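Local structure of 2-pyrone-4,6-dicarboxylic acid hydrolase, putative (Pseudomonas putida, 2FFI) at residues A[140-145]-A[161-166]. The protein probably hydrolyses the lactone ring of 2-pyrone-4,6-dicarboxylate, as a TIM-barrel member of the amidohydrolase family. Numbering follows the deposited sequence.
Sequences VELHRQ and LDIVID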
ATOM      1  N   VAL A 140      -8.120   2.427   5.493  1.00 11.04           N
ATOM      2  CA  VAL A 140      -8.055   3.380   4.388  1.00 12.34           C
ATOM      3  C   VAL A 140      -6.605   3.681   4.032  1.00 13.07           C
ATOM      4  O   VAL A 140      -5.829   4.159   4.868  1.00 11.03           O
ATOM      5  CB  VAL A 140      -8.784   4.707   4.732  1.00 13.46           C
ATOM      6  CG1 VAL A 140      -8.446   5.141   6.140  1.00 14.12           C
ATOM      7  CG2 VAL A 140      -8.380   5.804   3.739  1.00 13.24           C
ATOM      8  N   GLU A 141      -6.249   3.389   2.781  1.00 13.74           N
ATOM      9  CA  GLU A 141      -4.889   3.608   2.288  1.00 15.75           C
ATOM     10  C   GLU A 141      -4.708   4.983   1.675  1.00 14.63           C
ATOM     11  O   GLU A 141      -5.507   5.412   0.846  1.00 14.86           O
ATOM     12  CB  GLU A 141      -4.526   2.554   1.245  1.00 16.52           C
ATOM     13  CG  GLU A 141      -3.111   2.044   1.368  1.00 18.63           C
ATOM     14  CD  GLU A 141      -2.698   1.232   0.165  1.00 20.62           C
ATOM     15  OE1 GLU A 141      -3.563   0.527  -0.395  1.00 23.31           O
ATOM     16  OE2 GLU A 141      -1.511   1.280  -0.219  1.00 20.66           O
ATOM     17  N   LEU A 142      -3.646   5.661   2.083  1.00 14.59           N
ATOM     18  CA  LEU A 142      -3.350   6.988   1.571  1.00 15.14           C
ATOM     19  C   LEU A 142      -2.106   6.980   0.687  1.00 17.04           C
ATOM     20  O   LEU A 142      -1.193   6.180   0.880  1.00 18.41           O
ATOM     21  CB  LEU A 142      -3.152   7.971   2.726  1.00 12.84           C
ATOM     22  CG  LEU A 142      -4.342   8.824   3.173  1.00 11.71           C
ATOM     23  CD1 LEU A 142      -5.644   8.256   2.662  1.00 11.06           C
ATOM     24  CD2 LEU A 142      -4.331   8.922   4.684  1.00  9.84           C
ATOM     25  N   HIS A 143      -2.093   7.871  -0.294  1.00 17.79           N
ATOM     26  CA  HIS A 143      -0.978   7.991  -1.201  1.00 16.90           C
ATOM     27  C   HIS A 143      -0.909   9.433  -1.703  1.00 18.24           C
ATOM     28  O   HIS A 143      -1.642   9.808  -2.612  1.00 17.18           O
ATOM     29  CB  HIS A 143      -1.169   7.028  -2.362  1.00 15.29           C
ATOM     30  CG  HIS A 143      -0.051   7.061  -3.353  1.00 13.72           C
ATOM     31  ND1 HIS A 143       1.232   7.437  -3.019  1.00 14.34           N
ATOM     32  CD2 HIS A 143      -0.019   6.754  -4.672  1.00 12.87           C
ATOM     33  CE1 HIS A 143       2.009   7.361  -4.089  1.00 14.30           C
ATOM     34  NE2 HIS A 143       1.270   6.949  -5.104  1.00 13.82           N
ATOM     35  N   ARG A 144      -0.046  10.243  -1.095  1.00 19.25           N
ATOM     36  CA  ARG A 144       0.092  11.637  -1.505  1.00 22.39           C
ATOM     37  C   ARG A 144       1.336  12.264  -0.882  1.00 22.52           C
ATOM     38  O   ARG A 144       1.927  11.675   0.020  1.00 23.06           O
ATOM     39  CB  ARG A 144      -1.157  12.426  -1.108  1.00 24.37           C
ATOM     40  CG  ARG A 144      -1.432  13.616  -2.018  1.00 27.00           C
ATOM     41  CD  ARG A 144      -2.726  14.313  -1.648  1.00 30.47           C
ATOM     42  NE  ARG A 144      -3.296  15.058  -2.776  1.00 32.32           N
ATOM     43  CZ  ARG A 144      -2.746  16.137  -3.320  1.00 32.90           C
ATOM     44  NH1 ARG A 144      -1.602  16.619  -2.847  1.00 31.97           N
ATOM     45  NH2 ARG A 144      -3.348  16.732  -4.337  1.00 34.07           N
ATOM     46  N   GLN A 145       1.741  13.449  -1.347  1.00 22.47           N
ATOM     47  CA  GLN A 145       2.947  14.086  -0.799  1.00 24.10           C
ATOM     48  C   GLN A 145       2.877  14.108   0.711  1.00 23.28           C
ATOM     49  O   GLN A 145       1.815  14.373   1.262  1.00 23.86           O
ATOM     50  CB  GLN A 145       3.109  15.538  -1.257  1.00 26.31           C
ATOM     51  CG  GLN A 145       2.964  15.810  -2.729  1.00 27.20           C
ATOM     52  CD  GLN A 145       1.545  16.112  -3.093  1.00 26.00           C
ATOM     53  OE1 GLN A 145       0.760  15.216  -3.382  1.00 27.76           O
ATOM     54  NE2 GLN A 145       1.196  17.384  -3.055  1.00 26.24           N
ATOM     55  N   LEU A 161     -10.732   4.636  12.349  1.00 23.90           N
ATOM     56  CA  LEU A 161     -10.364   3.505  11.540  1.00 23.33           C
ATOM     57  C   LEU A 161      -8.870   3.489  11.255  1.00 23.17           C
ATOM     58  O   LEU A 161      -8.166   4.484  11.465  1.00 23.86           O
ATOM     59  CB  LEU A 161     -11.189   3.490  10.243  1.00 23.48           C
ATOM     60  CG  LEU A 161     -11.570   4.803   9.561  1.00 21.48           C
ATOM     61  CD1 LEU A 161     -10.320   5.618   9.300  1.00 22.42           C
ATOM     62  CD2 LEU A 161     -12.319   4.522   8.278  1.00 18.04           C
ATOM     63  N   ASP A 162      -8.389   2.337  10.806  1.00 21.15           N
ATOM     64  CA  ASP A 162      -6.988   2.161  10.487  1.00 19.12           C
ATOM     65  C   ASP A 162      -6.617   2.996   9.272  1.00 18.77           C
ATOM     66  O   ASP A 162      -7.355   3.058   8.283  1.00 18.64           O
ATOM     67  CB  ASP A 162      -6.695   0.684  10.217  1.00 18.31           C
ATOM     68  CG  ASP A 162      -6.867  -0.187  11.455  1.00 18.67           C
ATOM     69  OD1 ASP A 162      -7.212  -1.384  11.289  1.00 19.67           O
ATOM     70  OD2 ASP A 162      -6.646   0.316  12.579  1.00 16.30           O
ATOM     71  N   ILE A 163      -5.467   3.649   9.362  1.00 17.68           N
ATOM     72  CA  ILE A 163      -4.982   4.480   8.282  1.00 16.42           C
ATOM     73  C   ILE A 163      -3.593   3.986   7.867  1.00 15.89           C
ATOM     74  O   ILE A 163      -2.647   3.997   8.674  1.00 14.32           O
ATOM     75  CB  ILE A 163      -4.879   5.949   8.721  1.00 16.15           C
ATOM     76  CG1 ILE A 163      -6.236   6.428   9.244  1.00 14.94           C
ATOM     77  CG2 ILE A 163      -4.382   6.793   7.554  1.00 14.98           C
ATOM     78  CD1 ILE A 163      -6.181   7.749  10.010  1.00 14.60           C
ATOM     79  N   VAL A 164      -3.493   3.557   6.607  1.00 14.08           N
ATOM     80  CA  VAL A 164      -2.254   3.074   6.017  1.00 13.20           C
ATOM     81  C   VAL A 164      -1.655   4.106   5.064  1.00 13.33           C
ATOM     82  O   VAL A 164      -2.288   4.456   4.067  1.00 12.53           O
ATOM     83  CB  VAL A 164      -2.489   1.783   5.212  1.00 11.91           C
ATOM     84  CG1 VAL A 164      -1.178   1.324   4.591  1.00 11.16           C
ATOM     85  CG2 VAL A 164      -3.058   0.698   6.106  1.00 10.16           C
ATOM     86  N   ILE A 165      -0.435   4.560   5.365  1.00 12.82           N
ATOM     87  CA  ILE A 165       0.274   5.553   4.556  1.00 14.23           C
ATOM     88  C   ILE A 165       1.257   4.889   3.591  1.00 14.72           C
ATOM     89  O   ILE A 165       2.101   4.104   4.012  1.00 15.15           O
ATOM     90  CB  ILE A 165       1.031   6.546   5.469  1.00 13.55           C
ATOM     91  CG1 ILE A 165       0.040   7.272   6.361  1.00 14.40           C
ATOM     92  CG2 ILE A 165       1.740   7.610   4.652  1.00 12.29           C
ATOM     93  CD1 ILE A 165       0.697   8.129   7.381  1.00 17.57           C
ATOM     94  N   ASP A 166       1.147   5.218   2.300  1.00 15.33           N
ATOM     95  CA  ASP A 166       1.998   4.634   1.258  1.00 15.71           C
ATOM     96  C   ASP A 166       3.378   5.250   1.073  1.00 16.68           C
ATOM     97  O   ASP A 166       3.550   6.462   1.162  1.00 18.71           O
ATOM     98  CB  ASP A 166       1.296   4.687  -0.098  1.00 15.81           C
ATOM     99  CG  ASP A 166       0.086   3.779  -0.176  1.00 17.94           C
ATOM    100  OD1 ASP A 166      -0.556   3.771  -1.251  1.00 19.39           O
ATOM    101  OD2 ASP A 166      -0.230   3.079   0.817  1.00 15.02           O
TER
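Val140-Leu142 and Ile163-Ile165 pair as neighbouring parallel strands, their axes 4.7 Å apart and inclined by 24°, with Glu141 in register with Val164. Four backbone bonds zip them together: Val140 N to Asp162 O, Val164 N to Val140 O, Leu142 N to Val164 O, and Asp166 N to Leu142 O. On the face of Val140, Leu142, Ile163 and Ile165 the packing is aliphatic. Val140 CG1, set between the backbone N and carbonyl carbon (chi1 43°), touches Leu161 CD1 at 3.7 Å, and the two side chains cross at about a right angle. Leu142 CD2 meets Ile163 CG2 at 3.6 Å. Glu141 and Val164 share the other face, where Glu141 CG lies 3.8 Å from Val164 CG1. Extended beyond CG, Glu141 carries its carboxylate to that of Asp166, with the planes 60° apart; the exact closeness of the two groups is doubtful at this resolution. Each also has a cationic partner: Glu141 OE2 forms a salt bridge to Lys197, and Asp166 OD1 one to Arg110. An alanine in place of Glu141 would probably leave Lys197 without this salt bridge and open a gap beside Val164 CG1. His143 CB approaches Asp166 OD1 at 3.5 Å, while the His143 side chain is about 3 Å from a bound phosphate, probably from the crystallisation liquor, at the C-terminal ends of the strands, where TIM barrels carry their active sites. Helix 149-156 links the strands in a beta-alpha-beta crossover and packs on the aliphatic face through Leu156, Val153 and Ile149; strands 108-110 and 194-199 flank the pair within the parallel barrel sheet.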